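Local coordinates for putative enoyl-CoA hydratase (Streptomyces coelicolor A3, PDB 3G64), which probably catalyses the addition of water to the double bond of enoyl-CoA thioesters, at residues Pro14-Leu19 and Arg50-Glu55; Pro167-Leu172 and Ile193-Glu198. All blocks are in the same frame, centred on the assembly; numbering follows the deposited sequence.

Interaction 1: residues Pro14-Leu19 and Arg50-Glu55; sequences PEWRHL and RDLLAE
The indole of W16 lies against L52 of helix 43-58 and makes most of this contact. The packing is chiefly apolar. L52 CB sits over the six-membered ring, 3.9 Å from its centroid and 12° off the ring normal, a CH-pi contact, while L52 CD1 reaches W16 NE1 at 3.6 Å, over the same face but nearer the rim. CG of L52 is anti to its backbone N (chi1 170°), and from there the CD1 branch covers the pyrrole side of the indole at NE1 and CE2. At the far end of the ring, W16 CH2 comes to 3.4 Å from L52 N and 3.9 Å from D51 CB, so a broad flat side chain suits a surface made partly of helix backbone. L19 adds a looser touch, its CD1 4.3 Å from L52 CD2.

Polar contact runs through water. One molecule accepts from W16 NE1 at 3.0 Å and donates to E55 OE2, joining the indole N-H to a carboxylate; E55 also takes a hydrogen bond from T13 N and forms a salt bridge with R59. An alanine in place of W16 would probably leave L52 facing a gap and the water without its indole donor.

Here the loop leading into edge strand 19-24 is laid on helix 43-58, beside the mixed beta-sheet of the crotonase-like fold.

Interaction 2: residues Pro167-Leu172 and Ile193-Glu198; sequences PRVVGL and IGLISE
I193 meets V170 through both its side chain and its backbone: I193 CG1 lies 3.8 Å from V170 CG1, and the carbonyl oxygen I193 O comes to 3.3 Å from that same methyl. The position of I193 CG1, between its own backbone N and carbonyl carbon (chi1 73°), brings this branch alongside the valine. I193 O also accepts a hydrogen bond from a water, at 2.8 Å, that donates as well to V170 O, so two carbonyls near helix ends share one solvent molecule.

G194 follows, closing helix 187-193 with a Schellman motif. Its positive phi (104°) would jam a CB against the preceding carbonyl O, and such a CB would also point at V169 O, so glycine suits both the turn and the close approach. V169 CG1 packs 3.5 Å from G194 O, and a second water lies within hydrogen-bonding distance of G194 O and V169 O.

L195 then rests its branched end against both valines. L195 CG is 3.8 Å from V170 CG1, and L195 CD2 is 4.1 Å from V169 CG1; the short valine at 170 lets its one CG1 methyl touch I193 CG1, I193 O and L195 CG together.

Beyond them, V169 and L195 both touch L133 of helix 127-134, I193 packs on helix 172-181, L195 reaches F146 of strand 145-147, and S197 and E198 pair with R138 of strand 137-140.

In the fold
Interaction 1 closes before interaction 2 opens along the chain, and the two lie on opposite sides of the chain's centre, their centres 29 Å apart and their nearest atoms about 17 Å apart. They are related through the six-stranded mixed sheet: segment 14-19 leads into strand 19-24 at one edge, and segment 193-198 runs into strand 198-199 at the other. Helix 43-58 serves the first contact, helices 162-170 and 187-193 the second. Only interaction 2 adjoins other subunits, where P167, R168 and L172 meet a second copy, and R168 and V169 a third. Interaction 1 thus lies wholly within one chain, while interaction 2 lies beside the interfaces of the trimer.

Interaction 1: residues Pro14-Leu19 and Arg50-Glu55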
ATOM      1  N   PRO A  14     -38.526  -8.406  -9.800  1.00 40.72           N
ATOM      2  CA  PRO A  14     -38.784  -8.723 -11.214  1.00 43.82           C
ATOM      3  C   PRO A  14     -38.110  -7.743 -12.178  1.00 46.06           C
ATOM      4  O   PRO A  14     -37.563  -8.155 -13.196  1.00 47.37           O
ATOM      5  CB  PRO A  14     -40.308  -8.597 -11.351  1.00 43.09           C
ATOM      6  CG  PRO A  14     -40.838  -8.375  -9.968  1.00 43.39           C
ATOM      7  CD  PRO A  14     -39.718  -7.887  -9.113  1.00 39.80           C
ATOM      8  N   GLU A  15     -38.156  -6.456 -11.865  1.00 45.80           N
ATOM      9  CA  GLU A  15     -37.691  -5.453 -12.810  1.00 44.93           C
ATOM     10  C   GLU A  15     -36.908  -4.353 -12.113  1.00 39.48           C
ATOM     11  O   GLU A  15     -37.372  -3.786 -11.125  1.00 36.49           O
ATOM     12  CB  GLU A  15     -38.888  -4.837 -13.524  1.00 50.06           C
ATOM     13  CG  GLU A  15     -38.511  -3.859 -14.617  1.00 62.08           C
ATOM     14  CD  GLU A  15     -39.654  -2.916 -14.992  1.00 74.72           C
ATOM     15  OE1 GLU A  15     -40.732  -2.982 -14.356  1.00 77.15           O
ATOM     16  OE2 GLU A  15     -39.463  -2.096 -15.918  1.00 78.06           O
ATOM     17  N   TRP A  16     -35.723  -4.054 -12.629  1.00 36.45           N
ATOM     18  CA  TRP A  16     -34.889  -2.999 -12.063  1.00 36.78           C
ATOM     19  C   TRP A  16     -35.111  -1.745 -12.903  1.00 36.26           C
ATOM     20  O   TRP A  16     -34.767  -1.728 -14.083  1.00 32.08           O
ATOM     21  CB  TRP A  16     -33.417  -3.424 -12.061  1.00 32.68           C
ATOM     22  CG  TRP A  16     -33.177  -4.588 -11.164  1.00 33.93           C
ATOM     23  CD1 TRP A  16     -33.058  -5.901 -11.530  1.00 32.40           C
ATOM     24  CD2 TRP A  16     -33.051  -4.554  -9.733  1.00 31.28           C
ATOM     25  NE1 TRP A  16     -32.853  -6.676 -10.414  1.00 32.04           N
ATOM     26  CE2 TRP A  16     -32.847  -5.876  -9.300  1.00 26.78           C
ATOM     27  CE3 TRP A  16     -33.094  -3.528  -8.776  1.00 27.35           C
ATOM     28  CZ2 TRP A  16     -32.680  -6.206  -7.953  1.00 28.43           C
ATOM     29  CZ3 TRP A  16     -32.935  -3.859  -7.448  1.00 25.53           C
ATOM     30  CH2 TRP A  16     -32.736  -5.188  -7.044  1.00 27.21           C
ATOM     31  N   ARG A  17     -35.657  -0.701 -12.283  0.61 35.09           N
ATOM     32  CA  ARG A  17     -36.145   0.462 -13.019  0.61 36.87           C
ATOM     33  C   ARG A  17     -35.117   1.582 -13.137  0.61 36.20           C
ATOM     34  O   ARG A  17     -35.193   2.402 -14.043  0.61 35.22           O
ATOM     35  CB  ARG A  17     -37.438   0.981 -12.378  0.61 38.74           C
ATOM     36  CG  ARG A  17     -38.574  -0.051 -12.366  0.61 43.03           C
ATOM     37  CD  ARG A  17     -39.817   0.437 -11.616  0.61 47.96           C
ATOM     38  NE  ARG A  17     -39.890  -0.095 -10.251  0.61 51.74           N
ATOM     39  CZ  ARG A  17     -40.746  -1.032  -9.860  0.61 53.07           C
ATOM     40  NH1 ARG A  17     -40.742  -1.465  -8.600  0.61 51.44           N
ATOM     41  NH2 ARG A  17     -41.612  -1.535 -10.732  0.61 55.95           N
ATOM     42  N   HIS A  18     -34.144   1.612 -12.229  1.00 33.36           N
ATOM     43  CA  HIS A  18     -33.201   2.728 -12.176  1.00 30.86           C
ATOM     44  C   HIS A  18     -31.804   2.451 -12.698  1.00 28.87           C
ATOM     45  O   HIS A  18     -30.922   3.293 -12.600  1.00 32.89           O
ATOM     46  CB  HIS A  18     -33.159   3.288 -10.761  1.00 34.32           C
ATOM     47  CG  HIS A  18     -34.521   3.575 -10.230  1.00 34.00           C
ATOM     48  ND1 HIS A  18     -35.263   4.659 -10.648  1.00 36.23           N
ATOM     49  CD2 HIS A  18     -35.310   2.877  -9.383  1.00 31.36           C
ATOM     50  CE1 HIS A  18     -36.440   4.638 -10.049  1.00 38.57           C
ATOM     51  NE2 HIS A  18     -36.494   3.566  -9.278  1.00 36.72           N
ATOM     52  N   LEU A  19     -31.608   1.257 -13.231  1.00 24.70           N
ATOM     53  CA  LEU A  19     -30.417   0.939 -14.004  1.00 31.53           C
ATOM     54  C   LEU A  19     -30.821  -0.197 -14.928  1.00 33.32           C
ATOM     55  O   LEU A  19     -31.907  -0.772 -14.773  1.00 32.09           O
ATOM     56  CB  LEU A  19     -29.226   0.558 -13.103  1.00 36.01           C
ATOM     57  CG  LEU A  19     -29.501  -0.206 -11.810  1.00 41.39           C
ATOM     58  CD1 LEU A  19     -29.908  -1.619 -12.149  1.00 49.62           C
ATOM     59  CD2 LEU A  19     -28.306  -0.239 -10.862  1.00 34.62           C
ATOM     60  N   ARG A  50     -27.535  -1.033  -4.437  1.00 22.47           N
ATOM     61  CA  ARG A  50     -27.426  -1.704  -3.136  1.00 23.39           C
ATOM     62  C   ARG A  50     -28.207  -3.014  -3.179  1.00 25.44           C
ATOM     63  O   ARG A  50     -27.691  -4.088  -2.833  1.00 25.24           O
ATOM     64  CB  ARG A  50     -28.004  -0.789  -2.034  1.00 19.09           C
ATOM     65  CG  ARG A  50     -28.170  -1.459  -0.644  1.00 25.60           C
ATOM     66  CD  ARG A  50     -29.073  -0.613   0.319  1.00 26.48           C
ATOM     67  NE  ARG A  50     -30.418  -0.485  -0.248  1.00 31.31           N
ATOM     68  CZ  ARG A  50     -31.206   0.576  -0.098  1.00 30.84           C
ATOM     69  NH1 ARG A  50     -30.795   1.624   0.620  1.00 28.24           N
ATOM     70  NH2 ARG A  50     -32.403   0.597  -0.688  1.00 30.65           N
ATOM     71  N   ASP A  51     -29.463  -2.914  -3.607  1.00 26.03           N
ATOM     72  CA  ASP A  51     -30.387  -4.036  -3.528  1.00 26.51           C
ATOM     73  C   ASP A  51     -30.110  -5.100  -4.579  1.00 30.24           C
ATOM     74  O   ASP A  51     -30.289  -6.297  -4.309  1.00 29.80           O
ATOM     75  CB  ASP A  51     -31.815  -3.539  -3.641  1.00 24.60           C
ATOM     76  CG  ASP A  51     -32.229  -2.684  -2.455  1.00 29.45           C
ATOM     77  OD1 ASP A  51     -31.636  -2.851  -1.355  1.00 30.21           O
ATOM     78  OD2 ASP A  51     -33.148  -1.847  -2.621  1.00 31.50           O
ATOM     79  N   LEU A  52     -29.680  -4.674  -5.768  1.00 25.44           N
ATOM     80  CA  LEU A  52     -29.290  -5.623  -6.815  1.00 26.96           C
ATOM     81  C   LEU A  52     -28.074  -6.421  -6.369  1.00 29.11           C
ATOM     82  O   LEU A  52     -28.066  -7.631  -6.491  1.00 30.74           O
ATOM     83  CB  LEU A  52     -28.998  -4.925  -8.155  1.00 25.28           C
ATOM     84  CG  LEU A  52     -28.354  -5.812  -9.221  1.00 28.22           C
ATOM     85  CD1 LEU A  52     -29.364  -6.875  -9.694  1.00 25.61           C
ATOM     86  CD2 LEU A  52     -27.843  -5.006 -10.417  1.00 28.52           C
ATOM     87  N   LEU A  53     -27.046  -5.750  -5.844  1.00 28.31           N
ATOM     88  CA  LEU A  53     -25.858  -6.481  -5.420  1.00 24.16           C
ATOM     89  C   LEU A  53     -26.207  -7.470  -4.314  1.00 27.19           C
ATOM     90  O   LEU A  53     -25.712  -8.600  -4.310  1.00 26.12           O
ATOM     91  CB  LEU A  53     -24.737  -5.552  -4.966  1.00 27.72           C
ATOM     92  CG  LEU A  53     -24.104  -4.754  -6.118  1.00 33.44           C
ATOM     93  CD1 LEU A  53     -23.157  -3.703  -5.581  1.00 31.96           C
ATOM     94  CD2 LEU A  53     -23.399  -5.670  -7.130  1.00 31.19           C
ATOM     95  N   ALA A  54     -27.074  -7.065  -3.388  1.00 24.67           N
ATOM     96  CA  ALA A  54     -27.456  -7.961  -2.292  1.00 27.98           C
ATOM     97  C   ALA A  54     -28.181  -9.182  -2.867  1.00 25.95           C
ATOM     98  O   ALA A  54     -27.942 -10.324  -2.478  1.00 29.74           O
ATOM     99  CB  ALA A  54     -28.349  -7.223  -1.268  1.00 24.05           C
ATOM    100  N   GLU A  55     -29.060  -8.937  -3.818  1.00 25.76           N
ATOM    101  CA  GLU A  55     -29.788 -10.029  -4.453  1.00 29.59           C
ATOM    102  C   GLU A  55     -28.877 -10.990  -5.253  1.00 34.74           C
ATOM    103  O   GLU A  55     -28.964 -12.223  -5.087  1.00 32.48           O
ATOM    104  CB  GLU A  55     -30.915  -9.484  -5.331  1.00 36.09           C
ATOM    105  CG  GLU A  55     -31.786 -10.605  -5.861  1.00 46.80           C
ATOM    106  CD  GLU A  55     -32.767 -10.141  -6.918  1.00 51.15           C
ATOM    107  OE1 GLU A  55     -33.633  -9.294  -6.578  1.00 43.39           O
ATOM    108  OE2 GLU A  55     -32.664 -10.638  -8.076  1.00 50.36           O
TER
HETATM  109  O   HOH W   1     -33.667  -9.504 -10.087  1.00 48.77           O

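Interaction 2: residues Pro167-Leu172 and Ile193-Glu198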
ATOM      1  N   PRO A 167      -5.488   5.014  -1.243  1.00 21.03           N
ATOM      2  CA  PRO A 167      -4.075   4.785  -0.908  1.00 17.92           C
ATOM      3  C   PRO A 167      -3.677   3.328  -1.044  1.00 21.54           C
ATOM      4  O   PRO A 167      -2.472   3.062  -1.201  1.00 20.92           O
ATOM      5  CB  PRO A 167      -3.965   5.149   0.582  1.00 18.00           C
ATOM      6  CG  PRO A 167      -5.278   5.638   0.990  1.00 22.21           C
ATOM      7  CD  PRO A 167      -6.245   5.652  -0.155  1.00 18.16           C
ATOM      8  N   ARG A 168      -4.631   2.401  -0.934  1.00 16.76           N
ATOM      9  CA  ARG A 168      -4.288   0.982  -1.057  1.00 16.24           C
ATOM     10  C   ARG A 168      -4.093   0.565  -2.521  1.00 22.02           C
ATOM     11  O   ARG A 168      -3.517  -0.496  -2.801  1.00 19.83           O
ATOM     12  CB  ARG A 168      -5.346   0.097  -0.377  1.00 17.63           C
ATOM     13  CG  ARG A 168      -5.212   0.182   1.158  1.00 17.52           C
ATOM     14  CD  ARG A 168      -6.460  -0.284   1.855  1.00 20.05           C
ATOM     15  NE  ARG A 168      -6.255  -0.348   3.312  1.00 19.66           N
ATOM     16  CZ  ARG A 168      -6.410   0.677   4.156  1.00 20.06           C
ATOM     17  NH1 ARG A 168      -6.738   1.883   3.698  1.00 19.62           N
ATOM     18  NH2 ARG A 168      -6.230   0.490   5.477  1.00 19.65           N
ATOM     19  N   VAL A 169      -4.545   1.413  -3.443  1.00 20.93           N
ATOM     20  CA  VAL A 169      -4.356   1.136  -4.869  1.00 21.12           C
ATOM     21  C   VAL A 169      -3.130   1.877  -5.405  1.00 19.66           C
ATOM     22  O   VAL A 169      -2.311   1.292  -6.105  1.00 23.16           O
ATOM     23  CB  VAL A 169      -5.632   1.490  -5.691  1.00 24.63           C
ATOM     24  CG1 VAL A 169      -5.386   1.333  -7.201  1.00 25.44           C
ATOM     25  CG2 VAL A 169      -6.794   0.591  -5.251  1.00 18.86           C
ATOM     26  N   VAL A 170      -2.986   3.154  -5.066  1.00 19.33           N
ATOM     27  CA  VAL A 170      -1.968   3.982  -5.702  1.00 20.99           C
ATOM     28  C   VAL A 170      -0.884   4.495  -4.756  1.00 27.08           C
ATOM     29  O   VAL A 170       0.017   5.203  -5.192  1.00 28.08           O
ATOM     30  CB  VAL A 170      -2.602   5.191  -6.458  1.00 21.59           C
ATOM     31  CG1 VAL A 170      -3.607   4.711  -7.508  1.00 19.32           C
ATOM     32  CG2 VAL A 170      -3.280   6.204  -5.466  1.00 17.13           C
ATOM     33  N   GLY A 171      -0.962   4.149  -3.467  1.00 23.20           N
ATOM     34  CA  GLY A 171      -0.026   4.715  -2.506  1.00 22.16           C
ATOM     35  C   GLY A 171      -0.552   6.000  -1.876  1.00 24.11           C
ATOM     36  O   GLY A 171      -1.329   6.740  -2.496  1.00 20.11           O
ATOM     37  N   LEU A 172      -0.108   6.284  -0.655  1.00 20.21           N
ATOM     38  CA  LEU A 172      -0.575   7.453   0.109  1.00 23.93           C
ATOM     39  C   LEU A 172      -0.217   8.825  -0.495  1.00 27.11           C
ATOM     40  O   LEU A 172      -0.988   9.783  -0.390  1.00 25.18           O
ATOM     41  CB  LEU A 172      -0.059   7.381   1.576  1.00 17.33           C
ATOM     42  CG  LEU A 172      -0.430   8.581   2.461  1.00 19.82           C
ATOM     43  CD1 LEU A 172      -1.966   8.699   2.678  1.00 19.32           C
ATOM     44  CD2 LEU A 172       0.345   8.501   3.835  1.00 20.27           C
ATOM     45  N   ILE A 193       0.154   5.138 -12.283  1.00 25.70           N
ATOM     46  CA  ILE A 193       0.021   5.041 -10.831  1.00 24.04           C
ATOM     47  C   ILE A 193      -0.747   3.818 -10.346  1.00 25.94           C
ATOM     48  O   ILE A 193      -0.904   3.631  -9.131  1.00 29.20           O
ATOM     49  CB  ILE A 193      -0.516   6.341 -10.169  1.00 24.61           C
ATOM     50  CG1 ILE A 193      -2.010   6.541 -10.436  1.00 24.06           C
ATOM     51  CG2 ILE A 193       0.307   7.574 -10.601  1.00 23.43           C
ATOM     52  CD1 ILE A 193      -2.544   7.909  -9.955  1.00 19.63           C
ATOM     53  N   GLY A 194      -1.234   2.981 -11.261  1.00 25.61           N
ATOM     54  CA  GLY A 194      -1.881   1.742 -10.831  1.00 21.89           C
ATOM     55  C   GLY A 194      -3.407   1.653 -10.865  1.00 25.32           C
ATOM     56  O   GLY A 194      -3.992   0.685 -10.352  1.00 23.37           O
ATOM     57  N   LEU A 195      -4.050   2.627 -11.496  1.00 22.58           N
ATOM     58  CA  LEU A 195      -5.520   2.657 -11.558  1.00 24.52           C
ATOM     59  C   LEU A 195      -6.136   1.881 -12.716  1.00 28.18           C
ATOM     60  O   LEU A 195      -7.354   1.687 -12.722  1.00 29.65           O
ATOM     61  CB  LEU A 195      -6.033   4.085 -11.661  1.00 21.84           C
ATOM     62  CG  LEU A 195      -6.026   4.944 -10.417  1.00 25.87           C
ATOM     63  CD1 LEU A 195      -6.395   6.402 -10.790  1.00 24.58           C
ATOM     64  CD2 LEU A 195      -7.005   4.343  -9.426  1.00 22.24           C
ATOM     65  N   ILE A 196      -5.322   1.450 -13.686  1.00 23.11           N
ATOM     66  CA  ILE A 196      -5.846   0.738 -14.861  1.00 27.61           C
ATOM     67  C   ILE A 196      -5.429  -0.717 -14.897  1.00 28.85           C
ATOM     68  O   ILE A 196      -4.232  -1.017 -14.794  1.00 28.78           O
ATOM     69  CB  ILE A 196      -5.330   1.374 -16.172  1.00 29.60           C
ATOM     70  CG1 ILE A 196      -5.660   2.863 -16.197  1.00 36.02           C
ATOM     71  CG2 ILE A 196      -5.880   0.636 -17.420  1.00 26.40           C
ATOM     72  CD1 ILE A 196      -7.111   3.126 -16.054  1.00 37.26           C
ATOM     73  N   SER A 197      -6.393  -1.622 -15.083  1.00 25.83           N
ATOM     74  CA  SER A 197      -6.083  -3.056 -15.184  1.00 23.95           C
ATOM     75  C   SER A 197      -5.786  -3.468 -16.630  1.00 25.28           C
ATOM     76  O   SER A 197      -4.967  -4.347 -16.880  1.00 28.46           O
ATOM     77  CB  SER A 197      -7.257  -3.888 -14.659  1.00 24.68           C
ATOM     78  OG  SER A 197      -7.752  -3.330 -13.446  1.00 26.89           O
ATOM     79  N   GLU A 198      -6.475  -2.832 -17.570  1.00 27.75           N
ATOM     80  CA  GLU A 198      -6.245  -3.041 -19.000  1.00 28.28           C
ATOM     81  C   GLU A 198      -6.542  -1.767 -19.767  1.00 29.08           C
ATOM     82  O   GLU A 198      -7.627  -1.210 -19.649  1.00 28.39           O
ATOM     83  CB  GLU A 198      -7.124  -4.154 -19.552  1.00 29.36           C
ATOM     84  CG  GLU A 198      -6.926  -4.329 -21.058  1.00 38.37           C
ATOM     85  CD  GLU A 198      -7.773  -5.427 -21.650  1.00 43.75           C
ATOM     86  OE1 GLU A 198      -8.414  -6.179 -20.882  1.00 43.64           O
ATOM     87  OE2 GLU A 198      -7.790  -5.532 -22.898  1.00 51.31           O
TER
HETATM   88  O   HOH W   2      -2.952  -1.093  -8.173  1.00 25.96           O
HETATM   89  O   HOH W   3       1.399   3.936  -7.585  1.00 34.20           O